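Local coordinates for protein (R)-specific enoyl-CoA hydratase (Pseudomonas aeruginosa, PDB 5CPG) that probably hydrates trans-2-enoyl-CoA thioesters to (R)-3-hydroxyacyl-CoA, as an (R)-specific hydratase of the MaoC family, at residues A[65-70]-A[80-85]. Residues are numbered along the deposited sequence; the frame is centred on the assembly and turned at random.
Sequences ALISAA and TIYLGQ
Tyr82, one residue into strand 81-89, reaches across to helix 62-73 with the far end of its side chain, where CE2 lies 3.6 Å from Ser68 CB and the phenol oxygen OH stands 4.1 Å from Ile67 CG2. The ring meets the serine methylene obliquely. Ser68 turns its hydroxyl back to its own helix: with OG set between backbone N and carbonyl carbon (chi1 68°), it bonds to Ala65 O at 2.8 Å, and that carbonyl also accepts from Ala69 N on the same face of its plane. Phe89 of the second subunit meets the tyrosine ring with planes about 30° apart. This is the hotdog fold in local form, an antiparallel sheet wrapped round a central helix, and the short segments here run at 136° with their axes 10.9 Å apart. Leu83 and Gly84 form a classic beta bulge opposite Glu134, and Gly84, together with Gln85, also pairs antiparallel with a strand of the second subunit, so that the sheet continues through the dimer. Gln85, its chain bent at chi2, brings OE1 to the edge of the Tyr82 ring, in its plane. Gln85 OE1 accepts a 2.6 Å hydrogen bond from Tyr82 OH and lies 3.5 Å from Ile67 CG2, while Gln85 NE2 hydrogen-bonds to Thr118 OG1, so that bonds at both the oxygen and the nitrogen fix the rotation of this buried amide.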
ATOM      1  N   ALA A  65       1.547  -3.021  -1.022  1.00  5.30           N
ATOM      2  CA  ALA A  65       0.473  -3.968  -0.904  1.00  5.01           C
ATOM      3  C   ALA A  65       0.945  -5.428  -0.991  1.00  5.90           C
ATOM      4  O   ALA A  65       0.542  -6.271  -0.182  1.00  6.39           O
ATOM      5  CB  ALA A  65      -0.599  -3.679  -1.981  1.00  4.82           C
ATOM      6  N   LEU A  66       1.771  -5.727  -1.978  1.00  6.99           N
ATOM      7  CA  LEU A  66       2.268  -7.101  -2.166  1.00  5.19           C
ATOM      8  C   LEU A  66       3.131  -7.539  -0.988  1.00  5.51           C
ATOM      9  O   LEU A  66       2.986  -8.642  -0.506  1.00  7.06           O
ATOM     10  CB  LEU A  66       3.067  -7.188  -3.482  1.00  4.50           C
ATOM     11  CG  LEU A  66       2.184  -6.919  -4.707  1.00  9.50           C
ATOM     12  CD1 LEU A  66       3.061  -6.888  -5.946  1.00  9.08           C
ATOM     13  CD2 LEU A  66       1.113  -8.026  -4.823  1.00  8.68           C
ATOM     14  N   ILE A  67       4.015  -6.647  -0.514  1.00  6.95           N
ATOM     15  CA  ILE A  67       4.827  -6.928   0.663  1.00  4.75           C
ATOM     16  C   ILE A  67       3.936  -7.282   1.854  1.00  6.19           C
ATOM     17  O   ILE A  67       4.205  -8.253   2.561  1.00  6.05           O
ATOM     18  CB  ILE A  67       5.727  -5.732   1.015  1.00  5.97           C
ATOM     19  CG1 ILE A  67       6.889  -5.680   0.016  1.00  7.83           C
ATOM     20  CG2 ILE A  67       6.259  -5.839   2.441  1.00  4.72           C
ATOM     21  CD1 ILE A  67       7.687  -4.328   0.036  1.00  6.51           C
ATOM     22  N   SER A  68       2.884  -6.492   2.073  1.00  6.08           N
ATOM     23  CA  SER A  68       2.054  -6.731   3.267  1.00  9.63           C
ATOM     24  C   SER A  68       1.369  -8.071   3.169  1.00  7.53           C
ATOM     25  O   SER A  68       1.208  -8.756   4.187  1.00  7.58           O
ATOM     26  CB  SER A  68       1.017  -5.618   3.464  1.00  6.22           C
ATOM     27  OG  SER A  68       0.041  -5.636   2.447  1.00  8.54           O
ATOM     28  N   ALA A  69       0.966  -8.466   1.961  1.00  4.86           N
ATOM     29  CA  ALA A  69       0.283  -9.768   1.804  1.00  5.77           C
ATOM     30  C   ALA A  69       1.296 -10.923   1.996  1.00  8.04           C
ATOM     31  O   ALA A  69       0.940 -11.979   2.544  1.00  9.44           O
ATOM     32  CB  ALA A  69      -0.411  -9.855   0.437  1.00  5.22           C
ATOM     33  N   ALA A  70       2.541 -10.725   1.552  1.00  7.21           N
ATOM     34  CA  ALA A  70       3.572 -11.759   1.750  1.00  6.47           C
ATOM     35  C   ALA A  70       3.770 -11.997   3.225  1.00  5.69           C
ATOM     36  O   ALA A  70       3.878 -13.120   3.682  1.00  8.84           O
ATOM     37  CB  ALA A  70       4.888 -11.348   1.115  1.00  7.05           C
ATOM     38  N   THR A  80       0.175 -12.513  12.489  1.00 11.06           N
ATOM     39  CA  THR A  80       1.136 -11.418  12.536  1.00 11.83           C
ATOM     40  C   THR A  80       0.482 -10.052  12.703  1.00 15.61           C
ATOM     41  O   THR A  80      -0.562  -9.791  12.105  1.00 14.99           O
ATOM     42  CB  THR A  80       1.953 -11.414  11.255  1.00  9.24           C
ATOM     43  OG1 THR A  80       2.562 -12.699  11.104  1.00 11.73           O
ATOM     44  CG2 THR A  80       3.030 -10.343  11.260  1.00  9.07           C
ATOM     45  N   ILE A  81       1.096  -9.199  13.519  1.00  7.64           N
ATOM     46  CA  ILE A  81       0.667  -7.825  13.703  1.00  9.14           C
ATOM     47  C   ILE A  81       1.673  -6.899  13.017  1.00  7.91           C
ATOM     48  O   ILE A  81       2.876  -7.031  13.197  1.00  8.16           O
ATOM     49  CB  ILE A  81       0.532  -7.456  15.175  1.00 11.86           C
ATOM     50  CG1 ILE A  81      -0.549  -8.349  15.797  1.00 15.48           C
ATOM     51  CG2 ILE A  81       0.135  -6.003  15.330  1.00 15.67           C
ATOM     52  CD1 ILE A  81      -0.809  -8.027  17.250  1.00 30.07           C
ATOM     53  N   TYR A  82       1.170  -6.008  12.167  1.00  7.69           N
ATOM     54  CA  TYR A  82       2.011  -5.068  11.420  1.00  7.24           C
ATOM     55  C   TYR A  82       2.259  -3.861  12.234  1.00  8.65           C
ATOM     56  O   TYR A  82       1.311  -3.180  12.632  1.00 13.15           O
ATOM     57  CB  TYR A  82       1.293  -4.777  10.089  1.00  9.90           C
ATOM     58  CG  TYR A  82       2.120  -4.478   8.838  1.00  8.69           C
ATOM     59  CD1 TYR A  82       3.493  -4.565   8.802  1.00  8.92           C
ATOM     60  CD2 TYR A  82       1.462  -4.213   7.651  1.00  7.53           C
ATOM     61  CE1 TYR A  82       4.211  -4.300   7.596  1.00  8.38           C
ATOM     62  CE2 TYR A  82       2.162  -3.957   6.451  1.00  8.05           C
ATOM     63  CZ  TYR A  82       3.505  -4.014   6.428  1.00  9.14           C
ATOM     64  OH  TYR A  82       4.101  -3.760   5.217  1.00  9.96           O
ATOM     65  N   LEU A  83       3.529  -3.598  12.547  1.00  6.28           N
ATOM     66  CA  LEU A  83       3.840  -2.426  13.354  1.00  6.41           C
ATOM     67  C   LEU A  83       4.372  -1.284  12.511  1.00  8.95           C
ATOM     68  O   LEU A  83       4.092  -0.140  12.814  1.00  8.53           O
ATOM     69  CB  LEU A  83       4.845  -2.755  14.436  1.00  8.41           C
ATOM     70  CG  LEU A  83       4.351  -3.838  15.383  1.00 10.47           C
ATOM     71  CD1 LEU A  83       5.473  -4.154  16.326  1.00 11.31           C
ATOM     72  CD2 LEU A  83       3.167  -3.306  16.173  1.00 14.22           C
ATOM     73  N   GLY A  84       5.193  -1.575  11.492  1.00  6.53           N
ATOM     74  CA  GLY A  84       5.747  -0.503  10.683  1.00  7.74           C
ATOM     75  C   GLY A  84       6.319  -1.031   9.377  1.00  7.80           C
ATOM     76  O   GLY A  84       6.646  -2.242   9.269  1.00  7.62           O
ATOM     77  N   GLN A  85       6.480  -0.126   8.415  1.00  5.00           N
ATOM     78  CA  GLN A  85       7.069  -0.511   7.141  1.00  4.95           C
ATOM     79  C   GLN A  85       7.798   0.660   6.553  1.00  6.54           C
ATOM     80  O   GLN A  85       7.252   1.786   6.466  1.00  7.17           O
ATOM     81  CB  GLN A  85       5.958  -0.993   6.183  1.00 10.61           C
ATOM     82  CG  GLN A  85       6.413  -1.258   4.759  1.00  7.08           C
ATOM     83  CD  GLN A  85       7.206  -2.564   4.662  1.00  5.99           C
ATOM     84  OE1 GLN A  85       6.711  -3.609   5.042  1.00  6.03           O
ATOM     85  NE2 GLN A  85       8.435  -2.491   4.138  1.00  6.57           N
TER